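Local coordinates for endo-1,3-beta-glucanase, family GH16 (Zobellia galactanivorans, PDB 4CTE), which probably hydrolyses internal beta-1,3-glucosidic linkages of laminarin-type glucans, the chain here being the family GH16 part of a longer protein, at residues W95-M100 and L199-V204; W99-N104 and P111-I116. The protein carries 1 engineered substitution. All coordinates share one frame; numbering follows the deposited sequence.

Both contacts are built on strand 94-102, in the beta-rich GH16 part of the protein. Its two antiparallel neighbours here are strand 196-204 in contact 1 and strand 115-117 in contact 2. Along the chain, segment 95-100 comes first and overlaps 99-104 at Trp99 and Met100. Segment 111-116 follows after a short helical connection. Segment 199-204 arrives much later. The contacts are about 14 Å apart, centre to centre, and they touch where Leu199 CD1 packs 3.8 Å from Leu101 CG. Both reach the same two bound thioglucose units. Strand 94-102 thus lies between the other two strands, and Trp99, which faces the bound sugars, serves in both contacts.

Contact 1 of 2, residues W95-M100 and L199-V204; sequences WPAFWM and LLNMAV. With GS1 (1-thio-beta-D-glucopyranose), chain C; GS1 (1-thio-beta-D-glucopyranose), chain B; GOL (glycerol), chain H.
Trp95, Ala97 and Trp99 pair with Ala203, Asn201 and Leu199 as hydrogen-bonded pairs of an antiparallel ladder. Six backbone bonds join them. The shortest, Leu199 N to Trp99 O, is 2.7 Å and nearly straight (171°). Pro96 opposite Met202 and Phe98 opposite Leu200 are the non-hydrogen-bonded pairs.

One side-chain bond crosses the ladder. Trp99 NE1 donates to Asn201 OD1 at 2.8 Å, tilted somewhat from both the indole and the amide plane. The two planes stand 72° apart. Asn201 CG sits between its own backbone N and carbonyl carbon (chi1 71°), which brings the amide over to the indole. Asn201 ND2 donates to O3 of a glycerol, probably from the crystallisation liquor, at 2.9 Å. That O3 also bonds Trp95 O, and C3 of the same glycerol lies over the centre of one face of the Trp95 ring.

Apolar contacts occupy both faces of the sheet. Leu199 CB lies over the five-membered ring of Trp99, 3.7 Å from its centroid, a CH-pi contact. Leu199 CD2 touches Trp99 CZ2 at 3.6 Å. On the other face, Phe98 and Leu200 run side by side, with Phe98 CD1 3.6 Å from Leu200 CD2. Pro96 CB meets Met202 CG at 4.1 Å.

The Trp95, Ala97 and Trp99 face borders the bound sugars, where Arg68 of strand 62-70 also touches Trp99, Leu199 and Asn201. The Phe98 and Leu200 face packs on Val227 of strand 220-231, and Phe98 also meets strand 80-87.

Contact 2 of 2, residues W99-N104 and P111-I116; sequences WMLGNN and PACGEI. With GS1 (1-thio-beta-D-glucopyranose), chain C; GS1 (1-thio-beta-D-glucopyranose), chain B.
Trp99 and Glu115 meet obliquely, with ring and carboxylate planes 43° apart. One face of the indole carries O4 of the chain C thioglucose, 3.0 Å above the plane and offset toward the rim. Leu199 of strand 196-204 covers the opposite face. C6 of the chain B thioglucose lies in plane at the edge. Glu115 CG comes within 3.8 Å of Trp99 CE3. The Glu115 chain is extended, with CG anti to the backbone N (chi1 171°), and this carries the carboxylate to the sugars. OE1 is held by Trp110 NE1. The bond from sugar O4 to OE2 is less certain, because OE2 is crowded in the model.

Glu115 opens a Glu-Ile-Asp run, consistent with the GH16 signature motif. Its side chain lies on the face that carries the bound sugars; Ile116 points to the opposite face.

Met100 and Ile116 form an antiparallel hydrogen-bonded pair, with Met100 N to Ile116 O at 2.7 Å. Leu101 and Glu115 form the next, non-hydrogen-bonded pair, and Leu101 CD2 lies 3.8 Å from Glu115 CB. The ladder ends with Gly102 N donating at 3.2 Å to Gly114 O, from the last residue of a type I turn that begins at Pro111. Beyond it, Asn104 OD1 touches Cys113 CB at 3.3 Å, while Asn104 ND2 bonds Glu191.

Contact 1 of 2, residues W95-M100 and L199-V204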
loop_
_atom_site.group_PDB
_atom_site.type_symbol
_atom_site.label_atom_id
_atom_site.label_comp_id
_atom_site.label_asym_id
_atom_site.label_seq_id
_atom_site.Cartn_x
_atom_site.Cartn_y
_atom_site.Cartn_z
ATOM N N TRP A 95 0.434 -8.573 6.689
ATOM C CA TRP A 95 -0.313 -7.363 6.414
ATOM C C TRP A 95 0.232 -6.625 5.232
ATOM O O TRP A 95 0.901 -5.580 5.387
ATOM C CB TRP A 95 -0.322 -6.454 7.639
ATOM C CG TRP A 95 -1.013 -5.132 7.406
ATOM C CD1 TRP A 95 -1.772 -4.752 6.302
ATOM C CD2 TRP A 95 -1.032 -3.964 8.300
ATOM N NE1 TRP A 95 -2.242 -3.472 6.448
ATOM C CE2 TRP A 95 -1.836 -2.943 7.622
ATOM C CE3 TRP A 95 -0.486 -3.675 9.541
ATOM C CZ2 TRP A 95 -2.065 -1.699 8.183
ATOM C CZ3 TRP A 95 -0.726 -2.416 10.096
ATOM C CH2 TRP A 95 -1.496 -1.454 9.432
ATOM N N PRO A 96 -0.039 -7.137 4.036
ATOM C CA PRO A 96 0.407 -6.461 2.821
ATOM C C PRO A 96 -0.393 -5.167 2.546
ATOM O O PRO A 96 -1.568 -5.031 2.995
ATOM C CB PRO A 96 0.111 -7.483 1.766
ATOM C CG PRO A 96 -1.180 -8.129 2.284
ATOM C CD PRO A 96 -0.858 -8.324 3.727
ATOM N N ALA A 97 0.218 -4.246 1.791
ATOM C CA ALA A 97 -0.474 -2.992 1.437
ATOM C C ALA A 97 0.089 -2.407 0.172
ATOM O O ALA A 97 1.272 -2.553 -0.096
ATOM C CB ALA A 97 -0.398 -1.957 2.561
ATOM N N PHE A 98 -0.786 -1.757 -0.591
ATOM C CA PHE A 98 -0.498 -1.032 -1.836
ATOM C C PHE A 98 -1.209 0.282 -1.604
ATOM O O PHE A 98 -2.472 0.333 -1.556
ATOM C CB PHE A 98 -1.056 -1.772 -3.021
ATOM C CG PHE A 98 -1.090 -0.964 -4.318
ATOM C CD1 PHE A 98 0.010 -0.160 -4.740
ATOM C CD2 PHE A 98 -2.187 -1.111 -5.187
ATOM C CE1 PHE A 98 -0.046 0.539 -5.980
ATOM C CE2 PHE A 98 -2.256 -0.419 -6.400
ATOM C CZ PHE A 98 -1.176 0.403 -6.816
ATOM N N TRP A 99 -0.416 1.339 -1.444
ATOM C CA TRP A 99 -0.959 2.576 -0.949
ATOM C C TRP A 99 -0.196 3.788 -1.387
ATOM O O TRP A 99 0.788 3.667 -2.120
ATOM C CB TRP A 99 -1.055 2.464 0.591
ATOM C CG TRP A 99 0.212 2.127 1.324
ATOM C CD1 TRP A 99 1.022 0.994 1.182
ATOM C CD2 TRP A 99 0.752 2.853 2.482
ATOM N NE1 TRP A 99 2.028 0.994 2.121
ATOM C CE2 TRP A 99 1.930 2.098 2.926
ATOM C CE3 TRP A 99 0.386 4.040 3.171
ATOM C CZ2 TRP A 99 2.700 2.512 4.011
ATOM C CZ3 TRP A 99 1.179 4.459 4.264
ATOM C CH2 TRP A 99 2.318 3.706 4.664
ATOM N N MET A 100 -0.674 4.959 -0.965
ATOM C CA MET A 100 -0.124 6.243 -1.389
ATOM C C MET A 100 -0.127 7.217 -0.244
ATOM O O MET A 100 -1.020 7.166 0.601
ATOM C CB MET A 100 -0.948 6.826 -2.551
ATOM C CG MET A 100 -1.165 5.865 -3.723
ATOM S SD MET A 100 -2.025 6.625 -5.095
ATOM C CE MET A 100 -0.718 7.621 -5.863
ATOM N N LEU A 199 3.492 3.417 -2.391
ATOM C CA LEU A 199 4.233 2.474 -1.545
ATOM C C LEU A 199 3.736 1.047 -1.757
ATOM O O LEU A 199 2.536 0.813 -2.069
ATOM C CB LEU A 199 4.153 2.826 -0.045
ATOM C CG LEU A 199 4.551 4.243 0.428
ATOM C CD1 LEU A 199 3.353 5.179 0.315
ATOM C CD2 LEU A 199 5.109 4.192 1.858
ATOM N N LEU A 200 4.653 0.098 -1.618
ATOM C CA LEU A 200 4.325 -1.333 -1.574
ATOM C C LEU A 200 5.056 -1.905 -0.384
ATOM O O LEU A 200 6.239 -1.594 -0.196
ATOM C CB LEU A 200 4.763 -2.073 -2.832
ATOM C CG LEU A 200 3.865 -1.889 -4.048
ATOM C CD1 LEU A 200 4.631 -2.353 -5.270
ATOM C CD2 LEU A 200 2.520 -2.637 -3.860
ATOM N N ASN A 201 4.386 -2.702 0.447
ATOM C CA ASN A 201 5.081 -3.391 1.525
ATOM C C ASN A 201 4.299 -4.607 2.005
ATOM O O ASN A 201 3.108 -4.806 1.623
ATOM C CB ASN A 201 5.277 -2.446 2.720
ATOM C CG ASN A 201 3.961 -2.172 3.425
ATOM O OD1 ASN A 201 3.159 -1.396 2.936
ATOM N ND2 ASN A 201 3.723 -2.841 4.554
ATOM N N MET A 202 4.963 -5.398 2.857
ATOM C CA MET A 202 4.270 -6.440 3.619
ATOM C C MET A 202 4.785 -6.428 5.076
ATOM O O MET A 202 5.935 -6.789 5.347
ATOM C CB MET A 202 4.395 -7.834 3.020
ATOM C CG MET A 202 3.428 -8.819 3.718
ATOM S SD MET A 202 3.047 -10.307 2.738
ATOM C CE MET A 202 4.708 -10.889 2.328
ATOM N N ALA A 203 3.931 -5.965 5.975
ATOM C CA ALA A 203 4.277 -5.898 7.382
ATOM C C ALA A 203 3.999 -7.277 7.998
ATOM O O ALA A 203 3.223 -8.092 7.431
ATOM C CB ALA A 203 3.473 -4.784 8.034
ATOM N N VAL A 204 4.635 -7.562 9.147
ATOM C CA VAL A 204 4.400 -8.800 9.880
ATOM C C VAL A 204 3.989 -8.293 11.233
ATOM O O VAL A 204 4.797 -7.675 11.908
ATOM C CB VAL A 204 5.616 -9.771 9.986
ATOM C CG1 VAL A 204 5.206 -11.013 10.753
ATOM C CG2 VAL A 204 6.088 -10.161 8.599
HETATM C C1 GS1 C . -3.613 1.680 8.326
HETATM S S1 GS1 C . -4.457 0.717 9.537
HETATM C C2 GS1 C . -2.590 2.537 9.044
HETATM O O2 GS1 C . -3.126 3.490 9.965
HETATM C C3 GS1 C . -2.040 3.330 7.928
HETATM C C4 GS1 C . -1.261 2.300 7.201
HETATM O O4 GS1 C . -0.375 3.057 6.423
HETATM C C5 GS1 C . -2.308 1.571 6.393
HETATM O O5 GS1 C . -2.995 0.787 7.382
HETATM C C6 GS1 C . -1.707 0.785 5.226
HETATM O O6 GS1 C . -2.476 -0.406 5.121
HETATM C C1 GS1 B . 0.385 4.986 9.131
HETATM S S1 GS1 B . -0.542 3.538 8.642
HETATM C C2 GS1 B . 0.762 5.015 10.638
HETATM O O2 GS1 B . -0.409 4.919 11.448
HETATM C C3 GS1 B . 1.497 6.356 10.880
HETATM O O3 GS1 B . 1.833 6.576 12.301
HETATM C C4 GS1 B . 2.690 6.536 9.846
HETATM O O4 GS1 B . 3.283 7.819 10.011
HETATM C C5 GS1 B . 2.232 6.351 8.362
HETATM O O5 GS1 B . 1.542 5.069 8.239
HETATM C C6 GS1 B . 3.307 6.520 7.254
HETATM O O6 GS1 B . 4.275 5.465 7.288
HETATM C C1 GOL H . 2.477 0.144 7.401
HETATM O O1 GOL H . 1.819 1.144 8.143
HETATM C C2 GOL H . 1.524 -0.439 6.415
HETATM O O2 GOL H . 2.221 -0.389 5.183
HETATM C C3 GOL H . 1.247 -1.888 6.851
HETATM O O3 GOL H . 1.137 -2.835 5.800
#

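Contact 2 of 2, residues W99-N104 and P111-I116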
loop_
_atom_site.group_PDB
_atom_site.type_symbol
_atom_site.label_atom_id
_atom_site.label_comp_id
_atom_site.label_asym_id
_atom_site.label_seq_id
_atom_site.Cartn_x
_atom_site.Cartn_y
_atom_site.Cartn_z
ATOM N N TRP A 99 -0.416 1.339 -1.444
ATOM C CA TRP A 99 -0.959 2.576 -0.949
ATOM C C TRP A 99 -0.196 3.788 -1.387
ATOM O O TRP A 99 0.788 3.667 -2.120
ATOM C CB TRP A 99 -1.055 2.464 0.591
ATOM C CG TRP A 99 0.212 2.127 1.324
ATOM C CD1 TRP A 99 1.022 0.994 1.182
ATOM C CD2 TRP A 99 0.752 2.853 2.482
ATOM N NE1 TRP A 99 2.028 0.994 2.121
ATOM C CE2 TRP A 99 1.930 2.098 2.926
ATOM C CE3 TRP A 99 0.386 4.040 3.171
ATOM C CZ2 TRP A 99 2.700 2.512 4.011
ATOM C CZ3 TRP A 99 1.179 4.459 4.264
ATOM C CH2 TRP A 99 2.318 3.706 4.664
ATOM N N MET A 100 -0.674 4.959 -0.965
ATOM C CA MET A 100 -0.124 6.243 -1.389
ATOM C C MET A 100 -0.127 7.217 -0.244
ATOM O O MET A 100 -1.020 7.166 0.601
ATOM C CB MET A 100 -0.948 6.826 -2.551
ATOM C CG MET A 100 -1.165 5.865 -3.723
ATOM S SD MET A 100 -2.025 6.625 -5.095
ATOM C CE MET A 100 -0.718 7.621 -5.863
ATOM N N LEU A 101 0.878 8.083 -0.237
ATOM C CA LEU A 101 1.028 9.142 0.744
ATOM C C LEU A 101 1.303 10.429 0.041
ATOM O O LEU A 101 1.983 10.427 -0.988
ATOM C CB LEU A 101 2.184 8.847 1.687
ATOM C CG LEU A 101 1.979 7.774 2.755
ATOM C CD1 LEU A 101 3.335 7.476 3.415
ATOM C CD2 LEU A 101 0.936 8.187 3.803
ATOM N N GLY A 102 0.794 11.529 0.587
ATOM C CA GLY A 102 1.057 12.862 0.006
ATOM C C GLY A 102 2.528 13.223 0.081
ATOM O O GLY A 102 3.216 12.946 1.098
ATOM N N ASN A 103 3.027 13.810 -1.002
ATOM C CA ASN A 103 4.395 14.348 -1.052
ATOM C C ASN A 103 4.745 15.256 0.108
ATOM O O ASN A 103 5.867 15.231 0.594
ATOM C CB ASN A 103 4.622 15.168 -2.330
ATOM C CG ASN A 103 4.859 14.310 -3.531
ATOM O OD1 ASN A 103 4.967 13.087 -3.434
ATOM N ND2 ASN A 103 4.970 14.948 -4.684
ATOM N N ASN A 104 3.751 16.022 0.568
ATOM C CA ASN A 104 3.966 17.010 1.629
ATOM C C ASN A 104 4.113 16.393 3.021
ATOM O O ASN A 104 4.184 17.141 3.978
ATOM C CB ASN A 104 2.880 18.100 1.585
ATOM C CG ASN A 104 1.491 17.557 1.888
ATOM O OD1 ASN A 104 1.287 16.334 2.063
ATOM N ND2 ASN A 104 0.523 18.467 1.961
ATOM N N PRO A 111 -1.532 12.296 9.809
ATOM C CA PRO A 111 -2.290 12.067 8.557
ATOM C C PRO A 111 -2.533 13.316 7.703
ATOM O O PRO A 111 -3.182 13.199 6.656
ATOM C CB PRO A 111 -3.631 11.513 9.057
ATOM C CG PRO A 111 -3.804 12.094 10.417
ATOM C CD PRO A 111 -2.459 12.541 10.939
ATOM N N ALA A 112 -2.004 14.475 8.123
ATOM C CA ALA A 112 -2.226 15.734 7.406
ATOM C C ALA A 112 -1.806 15.664 5.914
ATOM O O ALA A 112 -2.438 16.274 5.073
ATOM C CB ALA A 112 -1.574 16.910 8.145
ATOM N N CYS A 113 -0.809 14.833 5.590
ATOM C CA CYS A 113 -0.380 14.602 4.203
ATOM C C CYS A 113 -1.415 13.863 3.361
ATOM O O CYS A 113 -1.380 13.966 2.151
ATOM C CB CYS A 113 0.935 13.819 4.148
ATOM S SG CYS A 113 0.809 12.200 4.918
ATOM N N GLY A 114 -2.318 13.127 4.006
ATOM C CA GLY A 114 -3.312 12.327 3.301
ATOM C C GLY A 114 -2.709 10.978 2.943
ATOM O O GLY A 114 -1.487 10.808 2.709
ATOM N N GLU A 115 -3.576 9.988 2.905
ATOM C CA GLU A 115 -3.149 8.633 2.637
ATOM C C GLU A 115 -4.246 7.930 1.902
ATOM O O GLU A 115 -5.396 7.993 2.329
ATOM C CB GLU A 115 -2.816 7.892 3.965
ATOM C CG GLU A 115 -2.577 6.400 3.792
ATOM C CD GLU A 115 -2.185 5.641 5.046
ATOM O OE1 GLU A 115 -1.772 6.231 6.068
ATOM O OE2 GLU A 115 -2.260 4.408 4.976
ATOM N N ILE A 116 -3.876 7.279 0.794
ATOM C CA ILE A 116 -4.799 6.447 0.017
ATOM C C ILE A 116 -4.312 4.978 0.048
ATOM O O ILE A 116 -3.311 4.605 -0.619
ATOM C CB ILE A 116 -5.007 6.909 -1.471
ATOM C CG1 ILE A 116 -5.399 8.400 -1.579
ATOM C CG2 ILE A 116 -6.021 5.974 -2.175
ATOM C CD1 ILE A 116 -5.336 8.918 -3.000
HETATM C C1 GS1 C . -3.613 1.680 8.326
HETATM S S1 GS1 C . -4.457 0.717 9.537
HETATM C C2 GS1 C . -2.590 2.537 9.044
HETATM O O2 GS1 C . -3.126 3.490 9.965
HETATM C C3 GS1 C . -2.040 3.330 7.928
HETATM C C4 GS1 C . -1.261 2.300 7.201
HETATM O O4 GS1 C . -0.375 3.057 6.423
HETATM C C5 GS1 C . -2.308 1.571 6.393
HETATM O O5 GS1 C . -2.995 0.787 7.382
HETATM C C6 GS1 C . -1.707 0.785 5.226
HETATM O O6 GS1 C . -2.476 -0.406 5.121
HETATM C C1 GS1 B . 0.385 4.986 9.131
HETATM S S1 GS1 B . -0.542 3.538 8.642
HETATM C C2 GS1 B . 0.762 5.015 10.638
HETATM O O2 GS1 B . -0.409 4.919 11.448
HETATM C C3 GS1 B . 1.497 6.356 10.880
HETATM O O3 GS1 B . 1.833 6.576 12.301
HETATM C C4 GS1 B . 2.690 6.536 9.846
HETATM O O4 GS1 B . 3.283 7.819 10.011
HETATM C C5 GS1 B . 2.232 6.351 8.362
HETATM O O5 GS1 B . 1.542 5.069 8.239
HETATM C C6 GS1 B . 3.307 6.520 7.254
HETATM O O6 GS1 B . 4.275 5.465 7.288
#